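Side-chain contacts in tetratricopeptide TPR_2 repeat protein (Thermobaculum terrenum, PDB 5DJS), which is of unknown function but joins tetratricopeptide repeats to a glycosyltransferase family 41 region of the GT-B class: residues A[172-176]-A[177-181]; A[206-209]-A[210-214]; A[490-493]-A[494-498]; A[506-509]-A[510-514]. The protein carries 1 engineered substitution. All blocks are in the same frame, centred on the assembly; numbering follows the deposited sequence.

Contact 1 (A[172-176]-A[177-181]); sequences LRCHP and VGYFL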
loop_
_atom_site.group_PDB
_atom_site.type_symbol
_atom_site.label_atom_id
_atom_site.label_comp_id
_atom_site.label_asym_id
_atom_site.label_seq_id
_atom_site.Cartn_x
_atom_site.Cartn_y
_atom_site.Cartn_z
ATOM N N LEU A 172 -10.607 3.943 2.238
ATOM C CA LEU A 172 -10.976 5.036 3.128
ATOM C C LEU A 172 -11.433 4.440 4.450
ATOM O O LEU A 172 -12.622 4.274 4.661
ATOM C CB LEU A 172 -12.116 5.879 2.515
ATOM C CG LEU A 172 -11.831 6.586 1.184
ATOM C CD1 LEU A 172 -12.980 7.512 0.829
ATOM C CD2 LEU A 172 -10.527 7.366 1.226
ATOM N N ARG A 173 -10.468 4.098 5.306
ATOM C CA ARG A 173 -10.698 3.465 6.621
ATOM C C ARG A 173 -9.369 3.428 7.384
ATOM O O ARG A 173 -8.383 4.013 6.915
ATOM C CB ARG A 173 -11.281 2.042 6.473
ATOM C CG ARG A 173 -10.341 1.032 5.831
ATOM C CD ARG A 173 -10.921 -0.377 5.812
ATOM N NE ARG A 173 -10.105 -1.228 4.954
ATOM C CZ ARG A 173 -10.176 -1.277 3.625
ATOM N NH1 ARG A 173 -11.068 -0.560 2.945
ATOM N NH2 ARG A 173 -9.359 -2.083 2.966
ATOM N N CYS A 174 -9.334 2.746 8.540
ATOM C CA CYS A 174 -8.091 2.518 9.303
ATOM C C CYS A 174 -7.091 1.780 8.431
ATOM O O CYS A 174 -7.059 0.551 8.410
ATOM C CB CYS A 174 -8.355 1.722 10.586
ATOM S SG CYS A 174 -9.265 2.656 11.835
ATOM N N HIS A 175 -6.292 2.561 7.709
ATOM C CA HIS A 175 -5.429 2.066 6.655
ATOM C C HIS A 175 -4.570 3.237 6.194
ATOM O O HIS A 175 -5.059 4.357 6.135
ATOM C CB HIS A 175 -6.281 1.544 5.488
ATOM C CG HIS A 175 -5.480 1.014 4.346
ATOM N ND1 HIS A 175 -4.954 -0.260 4.325
ATOM C CD2 HIS A 175 -5.092 1.595 3.192
ATOM C CE1 HIS A 175 -4.279 -0.442 3.203
ATOM N NE2 HIS A 175 -4.349 0.671 2.496
ATOM N N PRO A 176 -3.288 2.998 5.872
ATOM C CA PRO A 176 -2.404 4.064 5.398
ATOM C C PRO A 176 -3.062 5.174 4.586
ATOM O O PRO A 176 -2.854 6.345 4.891
ATOM C CB PRO A 176 -1.404 3.291 4.544
ATOM C CG PRO A 176 -1.211 2.039 5.353
ATOM C CD PRO A 176 -2.542 1.731 5.996
ATOM N N VAL A 177 -3.844 4.804 3.571
ATOM C CA VAL A 177 -4.626 5.756 2.767
ATOM C C VAL A 177 -5.442 6.683 3.659
ATOM O O VAL A 177 -5.228 7.892 3.655
ATOM C CB VAL A 177 -5.543 5.050 1.732
ATOM C CG1 VAL A 177 -6.593 5.996 1.158
ATOM C CG2 VAL A 177 -4.705 4.447 0.604
ATOM N N GLY A 178 -6.359 6.108 4.431
ATOM C CA GLY A 178 -7.152 6.873 5.393
ATOM C C GLY A 178 -6.358 7.679 6.423
ATOM O O GLY A 178 -6.777 8.780 6.809
ATOM N N TYR A 179 -5.225 7.137 6.870
ATOM C CA TYR A 179 -4.385 7.806 7.871
ATOM C C TYR A 179 -3.787 9.106 7.336
ATOM O O TYR A 179 -3.785 10.112 8.035
ATOM C CB TYR A 179 -3.261 6.878 8.396
ATOM C CG TYR A 179 -3.729 5.659 9.195
ATOM C CD1 TYR A 179 -4.807 5.740 10.093
ATOM C CD2 TYR A 179 -3.071 4.431 9.082
ATOM C CE1 TYR A 179 -5.226 4.639 10.826
ATOM C CE2 TYR A 179 -3.488 3.323 9.811
ATOM C CZ TYR A 179 -4.565 3.433 10.681
ATOM O OH TYR A 179 -4.992 2.340 11.405
ATOM N N PHE A 180 -3.291 9.074 6.100
ATOM C CA PHE A 180 -2.708 10.260 5.452
ATOM C C PHE A 180 -3.733 11.196 4.794
ATOM O O PHE A 180 -3.430 12.370 4.560
ATOM C CB PHE A 180 -1.683 9.845 4.403
ATOM C CG PHE A 180 -0.425 9.252 4.976
ATOM C CD1 PHE A 180 0.445 10.034 5.724
ATOM C CD2 PHE A 180 -0.087 7.917 4.734
ATOM C CE1 PHE A 180 1.612 9.498 6.241
ATOM C CE2 PHE A 180 1.082 7.376 5.253
ATOM C CZ PHE A 180 1.934 8.169 6.001
ATOM N N LEU A 181 -4.922 10.689 4.471
ATOM C CA LEU A 181 -5.958 11.527 3.872
ATOM C C LEU A 181 -6.643 12.403 4.915
ATOM O O LEU A 181 -6.938 13.562 4.635
ATOM C CB LEU A 181 -7.007 10.691 3.132
ATOM C CG LEU A 181 -8.074 11.490 2.371
ATOM C CD1 LEU A 181 -7.450 12.289 1.236
ATOM C CD2 LEU A 181 -9.160 10.565 1.848
#

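Contact 2 (A[206-209]-A[210-214]); sequences ALTD and RLRAL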
loop_
_atom_site.group_PDB
_atom_site.type_symbol
_atom_site.label_atom_id
_atom_site.label_comp_id
_atom_site.label_asym_id
_atom_site.label_seq_id
_atom_site.Cartn_x
_atom_site.Cartn_y
_atom_site.Cartn_z
ATOM N N ALA A 206 -14.484 3.608 12.586
ATOM C CA ALA A 206 -14.363 4.945 13.195
ATOM C C ALA A 206 -13.694 6.013 12.304
ATOM O O ALA A 206 -14.109 7.173 12.321
ATOM C CB ALA A 206 -13.624 4.848 14.527
ATOM N N LEU A 207 -12.664 5.635 11.545
ATOM C CA LEU A 207 -11.957 6.593 10.681
ATOM C C LEU A 207 -12.806 7.024 9.467
ATOM O O LEU A 207 -12.741 8.184 9.053
ATOM C CB LEU A 207 -10.605 6.029 10.228
ATOM C CG LEU A 207 -9.725 6.894 9.314
ATOM C CD1 LEU A 207 -9.646 8.344 9.748
ATOM C CD2 LEU A 207 -8.306 6.354 9.259
ATOM N N THR A 208 -13.604 6.109 8.909
ATOM C CA THR A 208 -14.476 6.454 7.776
ATOM C C THR A 208 -15.550 7.438 8.248
ATOM O O THR A 208 -15.873 8.390 7.541
ATOM C CB THR A 208 -15.138 5.229 7.077
ATOM O OG1 THR A 208 -16.206 4.712 7.873
ATOM C CG2 THR A 208 -14.149 4.139 6.835
ATOM N N ASP A 209 -16.077 7.203 9.449
ATOM C CA ASP A 209 -17.013 8.130 10.094
ATOM C C ASP A 209 -16.405 9.527 10.220
ATOM O O ASP A 209 -17.085 10.528 9.940
ATOM C CB ASP A 209 -17.461 7.622 11.473
ATOM C CG ASP A 209 -18.255 6.312 11.405
ATOM O OD1 ASP A 209 -18.716 5.914 10.312
ATOM O OD2 ASP A 209 -18.416 5.673 12.465
ATOM N N ARG A 210 -15.133 9.591 10.609
ATOM C CA ARG A 210 -14.409 10.870 10.659
ATOM C C ARG A 210 -14.210 11.489 9.264
ATOM O O ARG A 210 -14.451 12.686 9.075
ATOM C CB ARG A 210 -13.068 10.739 11.410
ATOM C CG ARG A 210 -13.201 10.904 12.923
ATOM C CD ARG A 210 -11.870 10.790 13.662
ATOM N NE ARG A 210 -11.566 9.405 14.062
ATOM C CZ ARG A 210 -10.445 8.724 13.803
ATOM N NH1 ARG A 210 -9.418 9.256 13.133
ATOM N NH2 ARG A 210 -10.344 7.475 14.245
ATOM N N LEU A 211 -13.783 10.678 8.298
ATOM C CA LEU A 211 -13.616 11.142 6.909
ATOM C C LEU A 211 -14.932 11.646 6.309
ATOM O O LEU A 211 -14.945 12.651 5.599
ATOM C CB LEU A 211 -13.034 10.028 6.016
ATOM C CG LEU A 211 -11.520 9.917 5.726
ATOM C CD1 LEU A 211 -10.620 10.749 6.626
ATOM C CD2 LEU A 211 -11.088 8.452 5.748
ATOM N N ARG A 212 -16.026 10.942 6.596
ATOM C CA ARG A 212 -17.361 11.344 6.138
ATOM C C ARG A 212 -17.769 12.690 6.730
ATOM O O ARG A 212 -18.277 13.557 6.012
ATOM C CB ARG A 212 -18.407 10.276 6.493
ATOM C CG ARG A 212 -19.772 10.508 5.866
ATOM C CD ARG A 212 -20.805 9.461 6.246
ATOM N NE ARG A 212 -20.412 8.087 5.900
ATOM C CZ ARG A 212 -19.933 7.167 6.745
ATOM N NH1 ARG A 212 -19.736 7.423 8.037
ATOM N NH2 ARG A 212 -19.633 5.954 6.284
ATOM N N ALA A 213 -17.545 12.848 8.036
ATOM C CA ALA A 213 -17.861 14.096 8.752
ATOM C C ALA A 213 -17.014 15.277 8.264
ATOM O O ALA A 213 -17.538 16.376 8.087
ATOM C CB ALA A 213 -17.684 13.904 10.251
ATOM N N LEU A 214 -15.719 15.045 8.046
ATOM C CA LEU A 214 -14.813 16.092 7.535
ATOM C C LEU A 214 -15.030 16.442 6.049
ATOM O O LEU A 214 -14.696 17.547 5.620
ATOM C CB LEU A 214 -13.350 15.704 7.750
ATOM C CG LEU A 214 -12.655 15.939 9.095
ATOM C CD1 LEU A 214 -13.490 15.584 10.324
ATOM C CD2 LEU A 214 -11.339 15.163 9.093
HETATM O O HOH W 1 -19.974 9.483 9.655
#

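Contact 3 (A[490-493]-A[494-498]); sequences RRWL and RSVSM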
loop_
_atom_site.group_PDB
_atom_site.type_symbol
_atom_site.label_atom_id
_atom_site.label_comp_id
_atom_site.label_asym_id
_atom_site.label_seq_id
_atom_site.Cartn_x
_atom_site.Cartn_y
_atom_site.Cartn_z
ATOM N N ARG A 490 12.834 14.131 18.583
ATOM C CA ARG A 490 11.962 14.781 19.575
ATOM C C ARG A 490 11.593 16.193 19.119
ATOM O O ARG A 490 10.441 16.618 19.254
ATOM C CB ARG A 490 12.635 14.863 20.956
ATOM C CG ARG A 490 11.716 14.569 22.155
ATOM C CD ARG A 490 11.613 15.689 23.191
ATOM N NE ARG A 490 12.782 16.576 23.219
ATOM C CZ ARG A 490 12.788 17.826 23.684
ATOM N NH1 ARG A 490 11.698 18.383 24.212
ATOM N NH2 ARG A 490 13.914 18.532 23.631
ATOM N N ARG A 491 12.580 16.907 18.584
ATOM C CA ARG A 491 12.365 18.252 18.042
ATOM C C ARG A 491 11.568 18.223 16.748
ATOM O O ARG A 491 10.639 19.016 16.569
ATOM C CB ARG A 491 13.701 18.964 17.806
ATOM C CG ARG A 491 14.436 19.274 19.095
ATOM C CD ARG A 491 15.722 20.050 18.861
ATOM N NE ARG A 491 16.385 20.308 20.137
ATOM C CZ ARG A 491 16.009 21.230 21.024
ATOM N NH1 ARG A 491 14.959 22.025 20.804
ATOM N NH2 ARG A 491 16.689 21.358 22.160
ATOM N N TRP A 492 11.954 17.327 15.846
ATOM C CA TRP A 492 11.221 17.108 14.605
ATOM C C TRP A 492 9.743 16.759 14.888
ATOM O O TRP A 492 8.856 17.388 14.313
ATOM C CB TRP A 492 11.920 16.029 13.763
ATOM C CG TRP A 492 11.176 15.601 12.535
ATOM C CD1 TRP A 492 11.256 16.155 11.289
ATOM C CD2 TRP A 492 10.243 14.518 12.436
ATOM N NE1 TRP A 492 10.422 15.488 10.423
ATOM C CE2 TRP A 492 9.787 14.480 11.102
ATOM C CE3 TRP A 492 9.745 13.579 13.347
ATOM C CZ2 TRP A 492 8.856 13.532 10.653
ATOM C CZ3 TRP A 492 8.821 12.641 12.907
ATOM C CH2 TRP A 492 8.386 12.626 11.570
ATOM N N LEU A 493 9.491 15.799 15.784
ATOM C CA LEU A 493 8.111 15.391 16.159
ATOM C C LEU A 493 7.229 16.598 16.505
ATOM O O LEU A 493 6.120 16.730 15.995
ATOM C CB LEU A 493 8.117 14.423 17.362
ATOM C CG LEU A 493 6.968 13.439 17.656
ATOM C CD1 LEU A 493 6.649 13.395 19.144
ATOM C CD2 LEU A 493 5.686 13.694 16.884
ATOM N N ARG A 494 7.753 17.471 17.362
ATOM C CA ARG A 494 7.031 18.647 17.862
ATOM C C ARG A 494 6.757 19.671 16.755
ATOM O O ARG A 494 5.646 20.204 16.649
ATOM C CB ARG A 494 7.837 19.323 18.985
ATOM C CG ARG A 494 7.010 20.194 19.925
ATOM C CD ARG A 494 7.616 21.580 20.169
ATOM N NE ARG A 494 9.085 21.589 20.247
ATOM C CZ ARG A 494 9.820 21.268 21.316
ATOM N NH1 ARG A 494 9.252 20.885 22.462
ATOM N NH2 ARG A 494 11.151 21.323 21.237
ATOM N N SER A 495 7.792 19.953 15.963
ATOM C CA SER A 495 7.711 20.844 14.788
ATOM C C SER A 495 6.646 20.388 13.789
ATOM O O SER A 495 5.830 21.178 13.319
ATOM C CB SER A 495 9.072 20.893 14.089
ATOM O OG SER A 495 8.975 21.411 12.785
ATOM N N VAL A 496 6.672 19.093 13.502
ATOM C CA VAL A 496 5.741 18.445 12.583
ATOM C C VAL A 496 4.322 18.349 13.165
ATOM O O VAL A 496 3.341 18.485 12.427
ATOM C CB VAL A 496 6.325 17.067 12.128
ATOM C CG1 VAL A 496 5.317 15.935 12.153
ATOM C CG2 VAL A 496 6.991 17.197 10.762
ATOM N N SER A 497 4.209 18.111 14.474
ATOM C CA SER A 497 2.901 18.120 15.167
ATOM C C SER A 497 2.165 19.465 15.037
ATOM O O SER A 497 0.933 19.514 15.024
ATOM C CB SER A 497 3.062 17.802 16.667
ATOM O OG SER A 497 3.498 16.478 16.903
ATOM N N MET A 498 2.937 20.543 14.955
ATOM C CA MET A 498 2.408 21.890 15.009
ATOM C C MET A 498 2.047 22.410 13.620
ATOM O O MET A 498 0.919 22.842 13.404
ATOM C CB MET A 498 3.446 22.801 15.680
ATOM C CG MET A 498 2.901 24.086 16.290
ATOM S SD MET A 498 4.220 25.259 16.677
ATOM C CE MET A 498 5.306 24.303 17.748
#

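Contact 4 (A[506-509]-A[510-514]); sequences AELE and DAYRR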
loop_
_atom_site.group_PDB
_atom_site.type_symbol
_atom_site.label_atom_id
_atom_site.label_comp_id
_atom_site.label_asym_id
_atom_site.label_seq_id
_atom_site.Cartn_x
_atom_site.Cartn_y
_atom_site.Cartn_z
ATOM N N ALA A 506 -1.359 22.927 2.029
ATOM C CA ALA A 506 -1.169 24.159 1.270
ATOM C C ALA A 506 -0.259 23.910 0.064
ATOM O O ALA A 506 -0.546 24.395 -1.022
ATOM C CB ALA A 506 -0.606 25.270 2.163
ATOM N N GLU A 507 0.825 23.157 0.256
ATOM C CA GLU A 507 1.733 22.810 -0.859
ATOM C C GLU A 507 1.057 21.938 -1.952
ATOM O O GLU A 507 1.358 22.078 -3.154
ATOM C CB GLU A 507 3.006 22.140 -0.331
ATOM C CG GLU A 507 4.094 23.122 0.064
ATOM C CD GLU A 507 4.920 23.576 -1.129
ATOM O OE1 GLU A 507 5.402 22.705 -1.908
ATOM O OE2 GLU A 507 5.092 24.808 -1.289
ATOM N N LEU A 508 0.149 21.059 -1.520
ATOM C CA LEU A 508 -0.637 20.210 -2.419
ATOM C C LEU A 508 -1.671 21.042 -3.188
ATOM O O LEU A 508 -1.778 20.962 -4.413
ATOM C CB LEU A 508 -1.328 19.101 -1.607
ATOM C CG LEU A 508 -2.227 18.091 -2.322
ATOM C CD1 LEU A 508 -1.376 17.170 -3.182
ATOM C CD2 LEU A 508 -3.054 17.304 -1.313
ATOM N N GLU A 509 -2.433 21.838 -2.450
ATOM C CA GLU A 509 -3.345 22.834 -3.036
ATOM C C GLU A 509 -2.656 23.749 -4.046
ATOM O O GLU A 509 -3.234 24.077 -5.074
ATOM C CB GLU A 509 -3.974 23.679 -1.935
ATOM C CG GLU A 509 -5.055 22.948 -1.153
ATOM C CD GLU A 509 -5.502 23.710 0.085
ATOM O OE1 GLU A 509 -4.884 24.743 0.429
ATOM O OE2 GLU A 509 -6.485 23.277 0.723
ATOM N N ASP A 510 -1.424 24.153 -3.750
ATOM C CA ASP A 510 -0.606 24.905 -4.705
ATOM C C ASP A 510 -0.389 24.089 -5.993
ATOM O O ASP A 510 -0.444 24.647 -7.084
ATOM C CB ASP A 510 0.750 25.297 -4.092
ATOM C CG ASP A 510 1.232 26.641 -4.572
ATOM O OD1 ASP A 510 0.672 27.650 -4.087
ATOM O OD2 ASP A 510 2.159 26.689 -5.419
ATOM N N ALA A 511 -0.149 22.780 -5.852
ATOM C CA ALA A 511 0.000 21.873 -7.005
ATOM C C ALA A 511 -1.306 21.651 -7.779
ATOM O O ALA A 511 -1.303 21.719 -9.013
ATOM C CB ALA A 511 0.588 20.539 -6.574
ATOM N N TYR A 512 -2.408 21.387 -7.065
ATOM C CA TYR A 512 -3.751 21.320 -7.682
ATOM C C TYR A 512 -4.101 22.587 -8.480
ATOM O O TYR A 512 -4.683 22.506 -9.558
ATOM C CB TYR A 512 -4.854 21.120 -6.630
ATOM C CG TYR A 512 -4.922 19.778 -5.914
ATOM C CD1 TYR A 512 -4.373 18.603 -6.462
ATOM C CD2 TYR A 512 -5.584 19.678 -4.686
ATOM C CE1 TYR A 512 -4.457 17.390 -5.787
ATOM C CE2 TYR A 512 -5.679 18.473 -4.009
ATOM C CZ TYR A 512 -5.121 17.329 -4.558
ATOM O OH TYR A 512 -5.221 16.139 -3.867
ATOM N N ARG A 513 -3.766 23.750 -7.932
ATOM C CA ARG A 513 -4.048 25.023 -8.588
ATOM C C ARG A 513 -3.276 25.162 -9.902
ATOM O O ARG A 513 -3.814 25.644 -10.891
ATOM C CB ARG A 513 -3.728 26.198 -7.641
ATOM C CG ARG A 513 -4.139 27.585 -8.144
ATOM C CD ARG A 513 -5.630 27.721 -8.455
ATOM N NE ARG A 513 -6.503 27.390 -7.322
ATOM C CZ ARG A 513 -7.829 27.517 -7.325
ATOM N NH1 ARG A 513 -8.475 27.974 -8.401
ATOM N NH2 ARG A 513 -8.527 27.180 -6.239
ATOM N N ARG A 514 -2.021 24.736 -9.904
ATOM C CA ARG A 514 -1.174 24.871 -11.082
ATOM C C ARG A 514 -1.528 23.835 -12.150
ATOM O O ARG A 514 -1.345 24.088 -13.337
ATOM C CB ARG A 514 0.304 24.842 -10.680
ATOM C CG ARG A 514 0.714 26.144 -9.978
ATOM C CD ARG A 514 1.882 26.015 -9.004
ATOM N NE ARG A 514 2.958 25.192 -9.544
ATOM C CZ ARG A 514 3.823 25.568 -10.489
ATOM N NH1 ARG A 514 3.777 26.787 -11.040
ATOM N NH2 ARG A 514 4.755 24.706 -10.897
#

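Contact 1 (A[172-176]-A[177-181])
Y179 lies over the backbone of C174, H175 and P176, where the loop after strand 163-169 turns into helix 176-187. This is a beta-to-alpha junction of a Rossmann-like half of the GT-B fold, and Y179 illustrates how a first-turn aromatic can bind such a loop by its ring face. Its CB is 3.6 Å from P176 O. With CG anti to the carbonyl carbon (chi1 -66°), the ring turns back toward the loop instead of following the helix. CG then approaches H175 O, and CD2 meets H175 C and P176 N, while CD of the P176 ring runs alongside. Farther out, CE2 and CZ pass beneath the peptide nitrogen of H175, which sits 3.5 Å above the ring plane, nearer the rim than the centre. The phenol oxygen OH finally touches C174 CB at 3.5 Å. R400, a residue of the UDP pocket, makes a cation-pi contact with the same ring, and the side chain of P176 comes within about 4 Å of the bound UDP (nearest atoms). Two ordinary backbone bonds, Y179 N to H175 O and F180 N to P176 O, hold the first turn. H175 has its imidazole CD2 beside V177, with V177 CB in the ring plane at the edge. G178 brings its CA within 3.5 Å of R173 O in a CA-H...O contact. On the buried flank, L172 CD2 meets L181 CD2 at 3.5 Å and, a little farther off, V177 CG1 at 4.2 Å.

Contact 2 (A[206-209]-A[210-214])
A206 opens helix 206-214 by accepting the backbone N-H of R210 at its carbonyl O, the first i to i+4 bond of a short amphipathic alpha-helix with leucines on one flank and an arginine-aspartate pair on another. The next residue, L207, serves two partners. Its CD1 is 4.1 Å from L211 CD1, an apolar step one turn long, and 3.5 Å from R210 NH1. The R210 chain bends at chi3 (-90°) and folds its guanidinium back over the first turn, with L207 CA 4.0 Å above the centre of the group. NH1 is held there by a salt bridge to E182 on helix 176-187, against which L207 and L211 also pack. T208 runs alongside R212, but its OG1 bonds to S204 OG and D205 O. R212 NH2 reaches S204 OG as well, so one serine hydroxyl bonds to both side chains. D209 ends the segment with a salt bridge made inside the helix. Its OD1 takes NH1 of R212 at 2.9 Å, with an N-H...O angle of 157°. The acceptor lies in the guanidinium plane, yet the donor comes to the anti side of the carboxylate, 25° out of its plane. W218 adds a cation-pi contact to R212. A water bridges side chain and backbone, accepting from R212 NH1 at 2.6 Å and donating to D209 O at 3.1 Å.

Contact 3 (A[490-493]-A[494-498])
W492 and V496, one turn apart on the long helix 479-521, form the close-packed part of this contact, while three arginines spread over its solvent side. The valine methyl CG2 stands over one face of the indole in a CH-pi contact, 4.2 Å from the centroid of the five-membered ring. It is displaced toward the rim, where NE1 (3.8 Å) and CE2 are its nearest neighbours. The indole reaches this position because CG is anti to the backbone N (chi1 173°), which carries the rings along the helix toward the next turn. A second tight feature is the double grip on L493 O. S497 N donates to it in the usual helical manner, and S497 OG donates at 2.8 Å from the opposite face of the carbonyl plane, 43° out of it. The serine hydroxyl is thus folded back onto its own helix, and L493 CD2 rests against the same OG at 3.5 Å. On the other side, R494 runs alongside R490 and R491, its guanidinium nearly perpendicular to that of R490 (87°) and with R491 NH1 near its plane at the edge. NH1 of R494 is 3.9 Å from R490 NH1, and its NH2 is 3.9 Å from R491 NH1, proximities that are probably mildly repulsive. E487 likely offsets part of this charge, through a salt bridge to R490 NE and a longer, weak ion pair with R491. In the fold, W492 packs on L426 and L429 of helix 423-430 and on A455, whereas L493 and S497 lie against P313 and R490 against W320.

Contact 4 (A[506-509]-A[510-514])
Four successive i to i+4 bonds, from D510 N to A506 O through R513 N to E509 O, keep this part of helix 479-521 regular, the loosest being A511 N to E507 O at 3.2 Å. On the buried side, L508 and Y512 make a leucine-aromatic pair. The branch carbon CG of L508 lies over one face of the phenol ring, 4.1 Å from its centroid and 25° off the normal, in a CH-pi contact. It is offset toward the hydroxyl end, so CZ is its nearest ring atom at 3.7 Å. The methyl CD2 extends past the rim to Y512 OH at 3.5 Å. With CG anti to its backbone N (chi1 179°), L508 leans toward the following turn, and the tyrosine leans back over it. The hydroxyl bonds to Y167 OH on strand 163-169, and L508 packs on Y167 as well. A511 lies against V302 and L304 of strand 300-304. The polar ends leave the helix for other partners. E509 OE2 is hydrogen-bonded to H188 ND1 and to D189 N, while R513 NH1 donates to the carbonyls of R161 and P159. E507 OE2 and D510 OD2 remain 5.4 Å apart, two like charges not in contact. CH-pi packing and a backbone bond thus join L508 to Y512, and the helix is held to the sheet and loops both by apolar packing and by side-chain hydrogen bonds. The D189 N-H at E509 OE2, with H188 ND1 beside it, would be consistent with an ionised carboxylate.

In the fold
From the N terminus, the chain passes through the tetratricopeptide repeats to the first parallel sheet, where contact 1 closes the turn from strand 163-169 into helix 176-187. Contact 2 follows after strand 193-199. It touches contact 1, since L207 CD2 packs on the Y179 ring at CD1 (3.6 Å), so helices 176-187 and 206-214 are joined, contact 1 lying beside the UDP and contact 2 farther out. After the second sheet, helix 479-521 carries contacts 3 and 4, their centres about 23 Å apart. Contact 3 faces helix 423-430, and contact 4 returns to the first sheet. Contacts 2, 3 and 4 each lie within a single helix and close no loop. All four are in series, none nested or crossed.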